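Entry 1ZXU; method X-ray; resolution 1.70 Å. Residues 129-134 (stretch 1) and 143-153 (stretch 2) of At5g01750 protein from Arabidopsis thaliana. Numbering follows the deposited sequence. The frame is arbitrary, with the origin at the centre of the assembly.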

# COMPACT_ATOMS: atom_id res chain seq x y z
N THR A 129 7.62 2.45 14.01
CA THR A 129 8.89 3.12 13.74
C THR A 129 8.95 3.91 12.43
O THR A 129 9.35 5.05 12.46
N LYS A 130 8.51 3.36 11.29
CA LYS A 130 8.70 4.06 10.03
C LYS A 130 7.42 4.84 9.55
O LYS A 130 7.50 6.01 9.13
N LEU A 131 6.27 4.15 9.57
CA LEU A 131 5.01 4.76 9.14
C LEU A 131 3.88 4.35 10.15
O LEU A 131 3.82 3.21 10.59
N ASP A 132 2.99 5.28 10.49
CA ASP A 132 1.78 5.00 11.27
C ASP A 132 0.57 5.26 10.40
O ASP A 132 0.51 6.28 9.71
N VAL A 133 -0.38 4.33 10.46
CA VAL A 133 -1.59 4.44 9.67
C VAL A 133 -2.78 4.63 10.57
O VAL A 133 -2.97 3.85 11.51
N PHE A 134 -3.61 5.60 10.24
CA PHE A 134 -4.86 5.91 10.98
C PHE A 134 -6.05 5.81 10.06
O PHE A 134 -6.13 6.53 9.08
N ARG A 143 -3.71 6.56 18.81
CA ARG A 143 -3.30 5.20 18.65
C ARG A 143 -3.40 4.97 17.13
O ARG A 143 -4.44 5.25 16.55
N CYS A 144 -2.35 4.49 16.49
CA CYS A 144 -2.53 4.12 15.07
C CYS A 144 -3.22 2.79 14.95
O CYS A 144 -3.23 1.95 15.88
N ASP A 145 -3.82 2.55 13.78
CA ASP A 145 -4.45 1.28 13.46
C ASP A 145 -3.51 0.23 12.86
O ASP A 145 -3.71 -0.98 13.03
N PHE A 146 -2.49 0.70 12.17
CA PHE A 146 -1.40 -0.19 11.69
C PHE A 146 -0.09 0.57 11.81
O PHE A 146 -0.06 1.84 11.74
N ARG A 147 1.01 -0.17 11.87
CA ARG A 147 2.32 0.48 11.84
C ARG A 147 3.25 -0.29 10.91
O ARG A 147 3.14 -1.52 10.76
N VAL A 148 4.19 0.41 10.31
CA VAL A 148 5.23 -0.26 9.53
C VAL A 148 6.58 -0.02 10.22
O VAL A 148 6.93 1.12 10.53
N LYS A 149 7.30 -1.11 10.45
CA LYS A 149 8.65 -1.04 11.05
C LYS A 149 9.64 -1.69 10.09
O LYS A 149 9.26 -2.20 9.04
N GLY A 150 10.93 -1.64 10.41
CA GLY A 150 11.93 -2.31 9.56
C GLY A 150 12.42 -1.34 8.51
O GLY A 150 12.06 -0.17 8.54
N SER A 151 13.22 -1.82 7.57
CA SER A 151 13.91 -0.92 6.62
C SER A 151 13.66 -1.24 5.15
O SER A 151 13.84 -2.36 4.74
N TRP A 152 13.22 -0.22 4.37
CA TRP A 152 13.04 -0.36 2.93
C TRP A 152 14.33 -0.80 2.28
O TRP A 152 14.34 -1.74 1.50
N LEU A 153 15.42 -0.12 2.62
CA LEU A 153 16.68 -0.43 1.95
C LEU A 153 17.24 -1.82 2.32
O LEU A 153 17.89 -2.46 1.48

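Two antiparallel strands joined edge to edge by their backbones sort their side chains by alternation, and residues 131-134 and 146-149 of the Arabidopsis At5g01750 protein illustrate the rule. On one face of the sheet lie Leu-131, Val-133, Phe-146 and Val-148, all buried. Both valines adopt t, whereas Leu-131 (m, t) and Phe-146 (m, with chi2 near -93°) share m at chi1. The cross-strand pairs meet close to the backbone: CB of Val-133 lies 3.9 Å from CB of Phe-146, and CB of Leu-131 lies 4.0 Å from CG2 of Val-148. The hydrogen bonds beneath fix this register, Val-133 N donating to Phe-146 O at 2.8 Å and Val-148 N to Leu-131 O at 2.8 Å.

Beyond the paired residues, Phe-134 (m) starts sideways, but its ring end comes nearer the partner stretch. There CB of Cys-144 (p) sits over one ring face, 4.0 Å from the centroid of the Phe-134 ring, a CH-pi contact on the side of the sheet that carries Asp-132, separate from the Leu-131, Val-133, Phe-146 and Val-148 cluster.

The opposite face carries the polar pair Asp-132 (m) and Arg-147 (p). Here proximity does not become a salt bridge: Asp-132 OD1 approaches Arg-147 CB at 3.8 Å, while the guanidinium leads away and its NH2 is hydrogen-bonded elsewhere in the structure. The same OD1 lies 3.8 Å from Cys-144 SG.

At the other end, Lys-130 points toward the second stretch, its extended t, t, t chain turning to p at chi4. Its aliphatic part does the packing, with CD 3.7 Å from Gly-150 O and CE 4.2 Å from Trp-152 CB. Thr-129 (p) finishes the edge, its OG1 resting 3.8 Å from CB of Lys-149 (m). Thus the polar side chains make only van der Waals contacts across the stretches, and all the cross-strand hydrogen bonds belong to the backbone.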

# COMPACT_ATOMS: atom_id res chain seq x y z
CB THR A 129 10.21 2.26 14.09
OG1 THR A 129 10.60 1.33 13.05
CG2 THR A 129 10.01 1.52 15.42
CB LYS A 130 9.17 3.07 8.97
CG LYS A 130 9.54 3.66 7.62
CD LYS A 130 10.48 2.72 6.86
CE LYS A 130 10.78 3.21 5.42
NZ LYS A 130 11.04 4.68 5.28
CB LEU A 131 4.60 4.29 7.73
CG LEU A 131 5.54 4.49 6.55
CD1 LEU A 131 4.96 3.77 5.32
CD2 LEU A 131 5.68 6.04 6.25
CB ASP A 132 1.71 5.93 12.48
CG ASP A 132 2.79 5.59 13.50
OD1 ASP A 132 3.17 4.40 13.59
OD2 ASP A 132 3.27 6.49 14.19
CB VAL A 133 -1.82 3.11 8.89
CG1 VAL A 133 -3.10 3.24 8.04
CG2 VAL A 133 -0.54 2.83 8.06
CB PHE A 134 -4.79 7.34 11.52
CG PHE A 134 -3.59 7.56 12.39
CD1 PHE A 134 -3.68 7.41 13.76
CD2 PHE A 134 -2.39 7.94 11.81
CE1 PHE A 134 -2.56 7.60 14.57
CE2 PHE A 134 -1.25 8.09 12.59
CZ PHE A 134 -1.39 7.92 14.00
CB ARG A 143 -4.27 4.27 19.38
CG ARG A 143 -4.03 2.79 19.07
CD ARG A 143 -5.28 2.07 18.48
NE ARG A 143 -5.82 1.04 19.36
CZ ARG A 143 -5.13 -0.01 19.81
NH1 ARG A 143 -3.86 -0.16 19.47
NH2 ARG A 143 -5.71 -0.90 20.61
CB CYS A 144 -1.22 4.12 14.31
SG CYS A 144 -0.04 3.16 15.15
CB ASP A 145 -5.60 1.53 12.49
CG ASP A 145 -6.67 2.42 13.15
OD1 ASP A 145 -7.31 1.94 14.11
OD2 ASP A 145 -6.78 3.60 12.77
CB PHE A 146 -1.60 -0.58 10.20
CG PHE A 146 -2.90 -1.31 9.94
CD1 PHE A 146 -2.92 -2.71 9.96
CD2 PHE A 146 -4.09 -0.60 9.70
CE1 PHE A 146 -4.14 -3.41 9.71
CE2 PHE A 146 -5.29 -1.28 9.45
CZ PHE A 146 -5.32 -2.67 9.46
CB ARG A 147 2.95 0.60 13.23
CG ARG A 147 2.87 -0.61 14.08
CD ARG A 147 3.39 -0.24 15.49
NE ARG A 147 2.30 0.04 16.41
CZ ARG A 147 1.59 -0.90 17.03
NH1 ARG A 147 1.87 -2.19 16.81
NH2 ARG A 147 0.61 -0.57 17.85
CB VAL A 148 5.29 0.34 8.09
CG1 VAL A 148 6.29 -0.46 7.23
CG2 VAL A 148 3.86 0.37 7.42
CB LYS A 149 8.64 -1.82 12.35
CG LYS A 149 7.60 -1.32 13.33
CD LYS A 149 7.78 -2.03 14.73
CE LYS A 149 7.00 -1.28 15.80
NZ LYS A 149 6.77 -2.09 17.05
CB SER A 151 15.42 -0.94 6.90
OG SER A 151 16.15 -0.38 5.82
CB TRP A 152 12.54 0.95 2.30
CG TRP A 152 12.41 0.96 0.82
CD1 TRP A 152 13.27 1.50 -0.08
CD2 TRP A 152 11.31 0.43 0.05
NE1 TRP A 152 12.78 1.33 -1.37
CE2 TRP A 152 11.58 0.68 -1.30
CE3 TRP A 152 10.14 -0.24 0.40
CZ2 TRP A 152 10.73 0.27 -2.32
CZ3 TRP A 152 9.27 -0.63 -0.61
CH2 TRP A 152 9.56 -0.36 -1.95
CB LEU A 153 17.71 0.70 2.16
CG LEU A 153 17.39 2.05 1.48
CD1 LEU A 153 18.32 3.17 1.98
CD2 LEU A 153 17.39 1.96 -0.02